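Local coordinates for protein dihydropyrimidinase (Dictyostelium discoideum, PDB 2FTW) that catalyses the reversible hydrolytic ring opening of dihydrouracil and dihydrothymine, the second step of reductive pyrimidine degradation, using two zinc ions per subunit, at residues D255-H260 with V265-E270; P271-L276 with E352-I357; Y313-D318 with G366-C371. All blocks are in the same frame, centred on the assembly; numbering follows the deposited sequence.

Interaction 1: D255-H260 with V265-E270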
loop_
_atom_site.group_PDB
_atom_site.type_symbol
_atom_site.label_atom_id
_atom_site.label_comp_id
_atom_site.label_asym_id
_atom_site.label_seq_id
_atom_site.Cartn_x
_atom_site.Cartn_y
_atom_site.Cartn_z
ATOM N N ASP A 255 0.464 3.875 -10.009
ATOM C CA ASP A 255 0.414 2.993 -8.836
ATOM C C ASP A 255 0.475 1.528 -9.215
ATOM O O ASP A 255 1.150 0.750 -8.547
ATOM C CB ASP A 255 -0.889 3.189 -8.034
ATOM C CG ASP A 255 -0.978 4.549 -7.315
ATOM O OD1 ASP A 255 0.053 5.265 -7.180
ATOM O OD2 ASP A 255 -2.116 4.892 -6.890
ATOM N N VAL A 256 -0.282 1.134 -10.235
ATOM C CA VAL A 256 -0.233 -0.251 -10.737
ATOM C C VAL A 256 1.183 -0.659 -11.151
ATOM O O VAL A 256 1.647 -1.744 -10.808
ATOM C CB VAL A 256 -1.220 -0.475 -11.922
ATOM C CG1 VAL A 256 -0.844 -1.692 -12.720
ATOM C CG2 VAL A 256 -2.649 -0.596 -11.416
ATOM N N ILE A 257 1.852 0.206 -11.907
ATOM C CA ILE A 257 3.226 -0.037 -12.357
ATOM C C ILE A 257 4.173 -0.182 -11.156
ATOM O O ILE A 257 5.030 -1.066 -11.123
ATOM C CB ILE A 257 3.720 1.108 -13.302
ATOM C CG1 ILE A 257 2.932 1.092 -14.612
ATOM C CG2 ILE A 257 5.218 0.974 -13.608
ATOM C CD1 ILE A 257 3.248 2.247 -15.590
ATOM N N CYS A 258 4.010 0.684 -10.160
ATOM C CA CYS A 258 4.846 0.629 -8.963
ATOM C C CYS A 258 4.623 -0.697 -8.241
ATOM O O CYS A 258 5.579 -1.373 -7.862
ATOM C CB CYS A 258 4.506 1.800 -8.053
ATOM S SG CYS A 258 5.253 1.772 -6.433
ATOM N N LYS A 259 3.351 -1.058 -8.068
ATOM C CA LYS A 259 2.965 -2.303 -7.426
ATOM C C LYS A 259 3.675 -3.516 -8.031
ATOM O O LYS A 259 4.360 -4.251 -7.325
ATOM C CB LYS A 259 1.449 -2.476 -7.509
ATOM C CG LYS A 259 0.920 -3.846 -7.050
ATOM C CD LYS A 259 -0.537 -4.035 -7.448
ATOM C CE LYS A 259 -0.715 -4.262 -8.956
ATOM N NZ LYS A 259 -2.152 -4.507 -9.341
ATOM N N HIS A 260 3.481 -3.735 -9.328
ATOM C CA HIS A 260 4.149 -4.825 -10.047
ATOM C C HIS A 260 5.693 -4.741 -10.053
ATOM O O HIS A 260 6.377 -5.765 -9.929
ATOM C CB HIS A 260 3.675 -4.868 -11.505
ATOM C CG HIS A 260 2.265 -5.331 -11.682
ATOM N ND1 HIS A 260 1.906 -6.658 -11.609
ATOM C CD2 HIS A 260 1.133 -4.649 -11.984
ATOM C CE1 HIS A 260 0.605 -6.770 -11.827
ATOM N NE2 HIS A 260 0.114 -5.564 -12.060
ATOM N N VAL A 265 8.569 -7.395 -11.388
ATOM C CA VAL A 265 8.071 -7.510 -12.767
ATOM C C VAL A 265 8.834 -6.533 -13.669
ATOM O O VAL A 265 9.153 -5.419 -13.253
ATOM C CB VAL A 265 6.529 -7.279 -12.864
ATOM C CG1 VAL A 265 6.041 -7.326 -14.304
ATOM C CG2 VAL A 265 5.786 -8.320 -12.056
ATOM N N ARG A 266 9.143 -6.986 -14.885
ATOM C CA ARG A 266 9.894 -6.196 -15.874
ATOM C C ARG A 266 8.956 -5.292 -16.696
ATOM O O ARG A 266 8.563 -5.615 -17.825
ATOM C CB ARG A 266 10.702 -7.124 -16.788
ATOM C CG ARG A 266 11.685 -6.429 -17.725
ATOM C CD ARG A 266 12.726 -5.588 -16.990
ATOM N NE ARG A 266 13.494 -6.375 -16.025
ATOM C CZ ARG A 266 14.542 -7.144 -16.326
ATOM N NH1 ARG A 266 14.970 -7.240 -17.579
ATOM N NH2 ARG A 266 15.154 -7.826 -15.368
ATOM N N VAL A 267 8.589 -4.170 -16.088
ATOM C CA VAL A 267 7.698 -3.179 -16.699
ATOM C C VAL A 267 8.377 -1.797 -16.626
ATOM O O VAL A 267 9.038 -1.454 -15.633
ATOM C CB VAL A 267 6.272 -3.162 -16.030
ATOM C CG1 VAL A 267 6.367 -2.989 -14.535
ATOM C CG2 VAL A 267 5.363 -2.083 -16.622
ATOM N N TYR A 268 8.242 -1.045 -17.712
ATOM C CA TYR A 268 8.716 0.338 -17.786
ATOM C C TYR A 268 7.515 1.244 -18.063
ATOM O O TYR A 268 6.506 0.803 -18.615
ATOM C CB TYR A 268 9.786 0.493 -18.868
ATOM C CG TYR A 268 10.949 -0.463 -18.692
ATOM C CD1 TYR A 268 10.898 -1.755 -19.210
ATOM C CD2 TYR A 268 12.094 -0.079 -18.011
ATOM C CE1 TYR A 268 11.943 -2.637 -19.050
ATOM C CE2 TYR A 268 13.175 -0.968 -17.846
ATOM C CZ TYR A 268 13.085 -2.245 -18.364
ATOM O OH TYR A 268 14.142 -3.126 -18.227
ATOM N N GLY A 269 7.628 2.499 -17.656
ATOM C CA GLY A 269 6.551 3.459 -17.794
ATOM C C GLY A 269 7.029 4.804 -18.298
ATOM O O GLY A 269 8.106 5.268 -17.944
ATOM N N GLU A 270 6.197 5.438 -19.107
ATOM C CA GLU A 270 6.541 6.684 -19.777
ATOM C C GLU A 270 5.475 7.762 -19.521
ATOM O O GLU A 270 4.429 7.758 -20.156
ATOM C CB GLU A 270 6.652 6.403 -21.261
ATOM C CG GLU A 270 6.973 7.591 -22.147
ATOM C CD GLU A 270 6.553 7.311 -23.579
ATOM O OE1 GLU A 270 5.349 7.525 -23.884
ATOM O OE2 GLU A 270 7.425 6.857 -24.378
#
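Ile257 and His260, one turn apart on helix 251-262, face Val265, Val267 and Gly269 in the second half of a beta-alpha-beta unit of the (beta-alpha)8 barrel: strand 243-245, helix 251-262, strand 267-269. Helix and strand segments run nearly antiparallel, at 150°, with their axes 8.9 Å apart.

Ile257 carries the inner end of the contact. From CB, which points at the strand, the CG2 branch meets Val267 CG1 at 4.2 Å. The other branch runs extended through CG1 and puts CD1 over the backbone of Gly269, 4.2 Å from its CA. Val267 answers with CG1 set between its own backbone N and carbonyl carbon (chi1 53°), which brings that methyl up to the helix, near Ile257 O and His260 CB.

His260 meets the start of 265-270 mainly through CB, 4.0 Å from Val265 CB, with Val265 CG2 at the edge of its ring, near the ring plane; the ring leads off to Asn230, where NE2 bonds OD1. Lys259 CE lies over one ring face, and Lys259 NZ shares the same Asn230 oxygen. Ile233 of helix 223-239 closes over His260, Val265 and Val267. Next to Gly269, Glu270 OE1 is hydrogen-bonded to ND1 of the zinc ligand His66. At the turn, Val265 N donates to His260 O over 3.1 Å, tilted 32° from the carbonyl plane.

Interaction 2: P271-L276 with E352-I357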
loop_
_atom_site.group_PDB
_atom_site.type_symbol
_atom_site.label_atom_id
_atom_site.label_comp_id
_atom_site.label_asym_id
_atom_site.label_seq_id
_atom_site.Cartn_x
_atom_site.Cartn_y
_atom_site.Cartn_z
ATOM N N PRO A 271 5.730 8.679 -18.576
ATOM C CA PRO A 271 4.880 9.863 -18.501
ATOM C C PRO A 271 5.184 10.758 -19.690
ATOM O O PRO A 271 6.150 10.520 -20.406
ATOM C CB PRO A 271 5.315 10.532 -17.183
ATOM C CG PRO A 271 6.721 10.100 -16.994
ATOM C CD PRO A 271 6.790 8.702 -17.552
ATOM N N ILE A 272 4.353 11.758 -19.933
ATOM C CA ILE A 272 4.616 12.710 -21.022
ATOM C C ILE A 272 4.540 14.133 -20.500
ATOM O O ILE A 272 4.028 14.372 -19.414
ATOM C CB ILE A 272 3.693 12.485 -22.249
ATOM C CG1 ILE A 272 2.207 12.584 -21.870
ATOM C CG2 ILE A 272 3.986 11.125 -22.885
ATOM C CD1 ILE A 272 1.319 12.883 -23.047
ATOM N N ALA A 273 5.092 15.067 -21.270
ATOM C CA ALA A 273 5.273 16.435 -20.818
ATOM C C ALA A 273 3.944 17.077 -20.386
ATOM O O ALA A 273 3.881 17.779 -19.370
ATOM C CB ALA A 273 5.984 17.262 -21.912
ATOM N N ALA A 274 2.877 16.805 -21.122
ATOM C CA ALA A 274 1.544 17.326 -20.784
ATOM C C ALA A 274 1.068 16.860 -19.404
ATOM O O ALA A 274 0.481 17.628 -18.643
ATOM C CB ALA A 274 0.526 16.906 -21.854
ATOM N N GLY A 275 1.287 15.584 -19.105
ATOM C CA GLY A 275 0.897 15.006 -17.836
ATOM C C GLY A 275 1.732 15.549 -16.695
ATOM O O GLY A 275 1.277 15.611 -15.558
ATOM N N LEU A 276 2.959 15.952 -17.004
ATOM C CA LEU A 276 3.858 16.484 -15.996
ATOM C C LEU A 276 3.689 17.984 -15.805
ATOM O O LEU A 276 4.117 18.530 -14.777
ATOM C CB LEU A 276 5.307 16.133 -16.354
ATOM C CG LEU A 276 5.624 14.632 -16.279
ATOM C CD1 LEU A 276 7.048 14.380 -16.725
ATOM C CD2 LEU A 276 5.383 14.033 -14.883
ATOM N N GLU A 352 9.005 20.729 -28.074
ATOM C CA GLU A 352 9.856 21.871 -27.730
ATOM C C GLU A 352 9.990 22.062 -26.217
ATOM O O GLU A 352 11.074 22.298 -25.696
ATOM C CB GLU A 352 9.325 23.172 -28.363
ATOM C CG GLU A 352 10.303 24.367 -28.220
ATOM C CD GLU A 352 9.876 25.601 -28.994
ATOM O OE1 GLU A 352 9.014 25.516 -29.892
ATOM O OE2 GLU A 352 10.439 26.681 -28.735
ATOM N N ASP A 353 8.880 21.956 -25.506
ATOM C CA ASP A 353 8.842 22.385 -24.115
ATOM C C ASP A 353 9.052 21.287 -23.071
ATOM O O ASP A 353 9.143 21.585 -21.878
ATOM C CB ASP A 353 7.553 23.154 -23.896
ATOM C CG ASP A 353 7.476 24.388 -24.790
ATOM O OD1 ASP A 353 8.353 25.269 -24.653
ATOM O OD2 ASP A 353 6.576 24.471 -25.649
ATOM N N ARG A 354 9.176 20.036 -23.514
ATOM C CA ARG A 354 9.312 18.883 -22.598
ATOM C C ARG A 354 10.348 19.133 -21.523
ATOM O O ARG A 354 10.059 19.058 -20.349
ATOM C CB ARG A 354 9.692 17.609 -23.370
ATOM C CG ARG A 354 9.909 16.370 -22.480
ATOM C CD ARG A 354 10.216 15.106 -23.258
ATOM N NE ARG A 354 11.460 15.241 -23.997
ATOM C CZ ARG A 354 12.574 14.531 -23.816
ATOM N NH1 ARG A 354 13.637 14.821 -24.561
ATOM N NH2 ARG A 354 12.649 13.551 -22.921
ATOM N N MET A 355 11.562 19.451 -21.925
ATOM C CA MET A 355 12.662 19.540 -20.966
ATOM C C MET A 355 12.558 20.676 -19.954
ATOM O O MET A 355 12.920 20.503 -18.798
ATOM C CB MET A 355 13.991 19.578 -21.716
ATOM C CG MET A 355 14.345 18.175 -22.171
ATOM S SD MET A 355 15.885 18.052 -23.003
ATOM C CE MET A 355 17.058 18.427 -21.710
ATOM N N SER A 356 12.069 21.831 -20.392
ATOM C CA SER A 356 11.893 22.964 -19.496
ATOM C C SER A 356 10.723 22.710 -18.553
ATOM O O SER A 356 10.773 23.084 -17.386
ATOM C CB SER A 356 11.692 24.258 -20.286
ATOM O OG SER A 356 12.927 24.716 -20.809
ATOM N N ILE A 357 9.677 22.062 -19.065
ATOM C CA ILE A 357 8.562 21.650 -18.221
ATOM C C ILE A 357 9.008 20.609 -17.178
ATOM O O ILE A 357 8.590 20.663 -16.006
ATOM C CB ILE A 357 7.379 21.100 -19.078
ATOM C CG1 ILE A 357 6.482 22.233 -19.569
ATOM C CG2 ILE A 357 6.485 20.182 -18.253
ATOM C CD1 ILE A 357 7.188 23.409 -20.137
#
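Ala273 points its CB straight at the first turn of helix 354-363, and the methyl settles against the root of Arg354, 3.8 Å from its CA and 4.0 Å from its CB. The two CA atoms are 5.0 Å apart, an approach that a methyl-sized side chain allows. Both helices are at their N-terminal ends here: Ile272 is the N-cap residue of helix 273-277, and Arg354 opens helix 354-363.

Arg354 does not aim at its partner. Its CG stands opposite the backbone N (chi1 178°), which lays CG beside the alanine methyl, 4.1 Å from Ala273 CB. A bend at chi3 (63°) then swings the guanidinium away to other parts of the barrel, where NH1 bonds Thr94 OG1 and NH2 makes weak bonds to the carbonyls of Val322 and Thr377. Met355 CG lies above one face of the guanidinium, toward its rim.

Ile357, one turn further on, reaches back with a single branch. CG2 lies 3.7 Å from Ala273 O and 4.3 Å from Leu276 C, riding on the backbone of the short helix, while CG1 and CD1 head elsewhere. Leu276 lies more loosely beside it and spends its end on Leu310 and Leu314 of helix 306-316.

The contact is buried, a shell behind the metal site: the side chain of Ala273 is about 8 Å from that of the zinc ligand Asp325 and about 13 Å from a zinc ion. Across the segments carbon atoms do the touching, against other carbons and, at Ala273 O, against a carbonyl oxygen. The contact itself is therefore van der Waals packing; the polar bonds that hold each segment, such as Ala273 to Gly323 and Arg354 to Thr94, are made outside it.

Interaction 3: Y313-D318 with G366-C371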
loop_
_atom_site.group_PDB
_atom_site.type_symbol
_atom_site.label_atom_id
_atom_site.label_comp_id
_atom_site.label_asym_id
_atom_site.label_seq_id
_atom_site.Cartn_x
_atom_site.Cartn_y
_atom_site.Cartn_z
ATOM N N TYR A 313 6.992 9.565 -8.875
ATOM C CA TYR A 313 7.320 8.230 -9.405
ATOM C C TYR A 313 8.497 8.271 -10.356
ATOM O O TYR A 313 9.330 7.355 -10.381
ATOM C CB TYR A 313 6.128 7.651 -10.138
ATOM C CG TYR A 313 5.104 7.017 -9.233
ATOM C CD1 TYR A 313 5.446 5.938 -8.434
ATOM C CD2 TYR A 313 3.787 7.472 -9.193
ATOM C CE1 TYR A 313 4.503 5.319 -7.592
ATOM C CE2 TYR A 313 2.830 6.852 -8.363
ATOM C CZ TYR A 313 3.209 5.778 -7.571
ATOM O OH TYR A 313 2.297 5.155 -6.755
ATOM N N LEU A 314 8.539 9.337 -11.154
ATOM C CA LEU A 314 9.619 9.560 -12.077
ATOM C C LEU A 314 10.930 9.664 -11.332
ATOM O O LEU A 314 11.880 8.965 -11.673
ATOM C CB LEU A 314 9.368 10.822 -12.906
ATOM C CG LEU A 314 10.308 11.058 -14.080
ATOM C CD1 LEU A 314 10.138 9.971 -15.127
ATOM C CD2 LEU A 314 10.066 12.413 -14.696
ATOM N N ALA A 315 10.974 10.525 -10.315
ATOM C CA ALA A 315 12.156 10.671 -9.450
ATOM C C ALA A 315 12.613 9.338 -8.852
ATOM O O ALA A 315 13.801 9.081 -8.759
ATOM C CB ALA A 315 11.871 11.666 -8.320
ATOM N N ARG A 316 11.659 8.509 -8.439
ATOM C CA ARG A 316 11.950 7.191 -7.855
ATOM C C ARG A 316 12.449 6.170 -8.862
ATOM O O ARG A 316 13.056 5.178 -8.481
ATOM C CB ARG A 316 10.692 6.617 -7.185
ATOM C CG ARG A 316 10.399 7.138 -5.788
ATOM C CD ARG A 316 11.575 6.995 -4.838
ATOM N NE ARG A 316 12.180 5.659 -4.863
ATOM C CZ ARG A 316 13.485 5.399 -4.719
ATOM N NH1 ARG A 316 14.372 6.375 -4.551
ATOM N NH2 ARG A 316 13.915 4.147 -4.750
ATOM N N GLY A 317 12.176 6.395 -10.144
ATOM C CA GLY A 317 12.497 5.419 -11.165
ATOM C C GLY A 317 11.422 4.368 -11.360
ATOM O O GLY A 317 11.655 3.371 -12.047
ATOM N N ASP A 318 10.243 4.598 -10.773
ATOM C CA ASP A 318 9.082 3.743 -11.009
ATOM C C ASP A 318 8.436 4.125 -12.321
ATOM O O ASP A 318 7.672 3.342 -12.889
ATOM C CB ASP A 318 8.076 3.836 -9.857
ATOM C CG ASP A 318 8.486 2.993 -8.665
ATOM O OD1 ASP A 318 8.662 1.767 -8.863
ATOM O OD2 ASP A 318 8.657 3.547 -7.538
ATOM N N GLY A 366 12.338 20.691 -6.188
ATOM C CA GLY A 366 13.166 19.858 -5.314
ATOM C C GLY A 366 12.939 18.365 -5.523
ATOM O O GLY A 366 13.564 17.542 -4.864
ATOM N N LYS A 367 12.076 18.024 -6.480
ATOM C CA LYS A 367 11.694 16.641 -6.732
ATOM C C LYS A 367 12.788 15.867 -7.439
ATOM O O LYS A 367 12.979 14.698 -7.142
ATOM C CB LYS A 367 10.387 16.567 -7.532
ATOM C CG LYS A 367 9.145 16.614 -6.670
ATOM C CD LYS A 367 7.924 16.763 -7.539
ATOM C CE LYS A 367 6.698 17.182 -6.761
ATOM N NZ LYS A 367 6.054 16.005 -6.162
ATOM N N LEU A 368 13.509 16.517 -8.342
ATOM C CA LEU A 368 14.591 15.884 -9.089
ATOM C C LEU A 368 15.891 16.636 -8.894
ATOM O O LEU A 368 15.923 17.864 -8.964
ATOM C CB LEU A 368 14.317 15.870 -10.609
ATOM C CG LEU A 368 13.146 15.138 -11.281
ATOM C CD1 LEU A 368 13.151 15.469 -12.755
ATOM C CD2 LEU A 368 13.203 13.643 -11.084
ATOM N N THR A 369 16.971 15.883 -8.722
ATOM C CA THR A 369 18.321 16.443 -8.852
ATOM C C THR A 369 18.674 16.626 -10.327
ATOM O O THR A 369 17.958 16.176 -11.218
ATOM C CB THR A 369 19.397 15.539 -8.227
ATOM O OG1 THR A 369 19.533 14.347 -9.008
ATOM C CG2 THR A 369 19.072 15.188 -6.773
ATOM N N TRP A 370 19.797 17.284 -10.582
ATOM C CA TRP A 370 20.304 17.463 -11.944
ATOM C C TRP A 370 20.559 16.120 -12.667
ATOM O O TRP A 370 20.197 15.950 -13.840
ATOM C CB TRP A 370 21.613 18.255 -11.911
ATOM C CG TRP A 370 21.487 19.718 -11.624
ATOM C CD1 TRP A 370 20.336 20.441 -11.455
ATOM C CD2 TRP A 370 22.564 20.656 -11.530
ATOM N NE1 TRP A 370 20.641 21.764 -11.228
ATOM C CE2 TRP A 370 21.998 21.924 -11.282
ATOM C CE3 TRP A 370 23.956 20.540 -11.600
ATOM C CZ2 TRP A 370 22.775 23.072 -11.115
ATOM C CZ3 TRP A 370 24.731 21.685 -11.436
ATOM C CH2 TRP A 370 24.135 22.931 -11.194
ATOM N N CYS A 371 21.216 15.193 -11.979
ATOM C CA CYS A 371 21.489 13.847 -12.535
ATOM C C CYS A 371 20.210 13.043 -12.827
ATOM O O CYS A 371 20.110 12.381 -13.842
ATOM C CB CYS A 371 22.419 13.058 -11.593
ATOM S SG CYS A 371 24.107 13.753 -11.493
#
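Apolar packing centres on Ala315 in the last turn of helix 306-316, met by Leu368 from the linker between helices 354-363 and 370-384. Leu368 CD2 lies 3.5 Å from Ala315 CA and 3.6 Å from Ala315 CB, while its side chain also touches Met311, a turn earlier on the same helix, and Val358. With CG opposite the carbonyl carbon (chi1 -63°) and chi2 extended, the leucine's end comes closer to the helix than its CB direction alone would bring it.

Methyl-to-backbone contact is the second kind: Ala315 CB sits 3.4 Å from Lys367 O.

Charge is handled beside the pair. Lys367 stretches along helix 306-316, where NZ forms a salt bridge with Asp312 OD1 and a hydrogen bond to Gly308 O. Between subunits, Arg316 NH2 pairs with Asp318 of the second subunit, and Asp318 OD1 with Arg316 of that subunit, two salt bridges that bring the interface up to this helix end.

Each segment carries a glycine that ends a helix: Gly317 and Gly366, both at positive phi, complete Schellman motifs, and Thr369 then N-caps helix 370-384. The C-terminal turn of helix 306-316 thus packs on the link between two later helices, in the outer helical layer of the (beta-alpha)8 barrel.

How the interactions relate
Interaction 1 comes first along the chain and closes a short turn, four residues long, joining helix 251-262 to strand 267-269. That strand runs directly into 271-276, where interaction 2 opens; 75 residues pass before 352-357 returns to it and joins helix 273-277 to helix 354-363. Interaction 3 opens inside that span, at 313-318, and closes after it, at 366-371, so the two cross, whereas interaction 1 stands in series with both. Interaction 3 joins helix 306-316 to the link before helix 370-384. Leu314 touches Pro271, bringing interactions 2 and 3 together, and Cys258 packs on Tyr313 to connect 1 and 3.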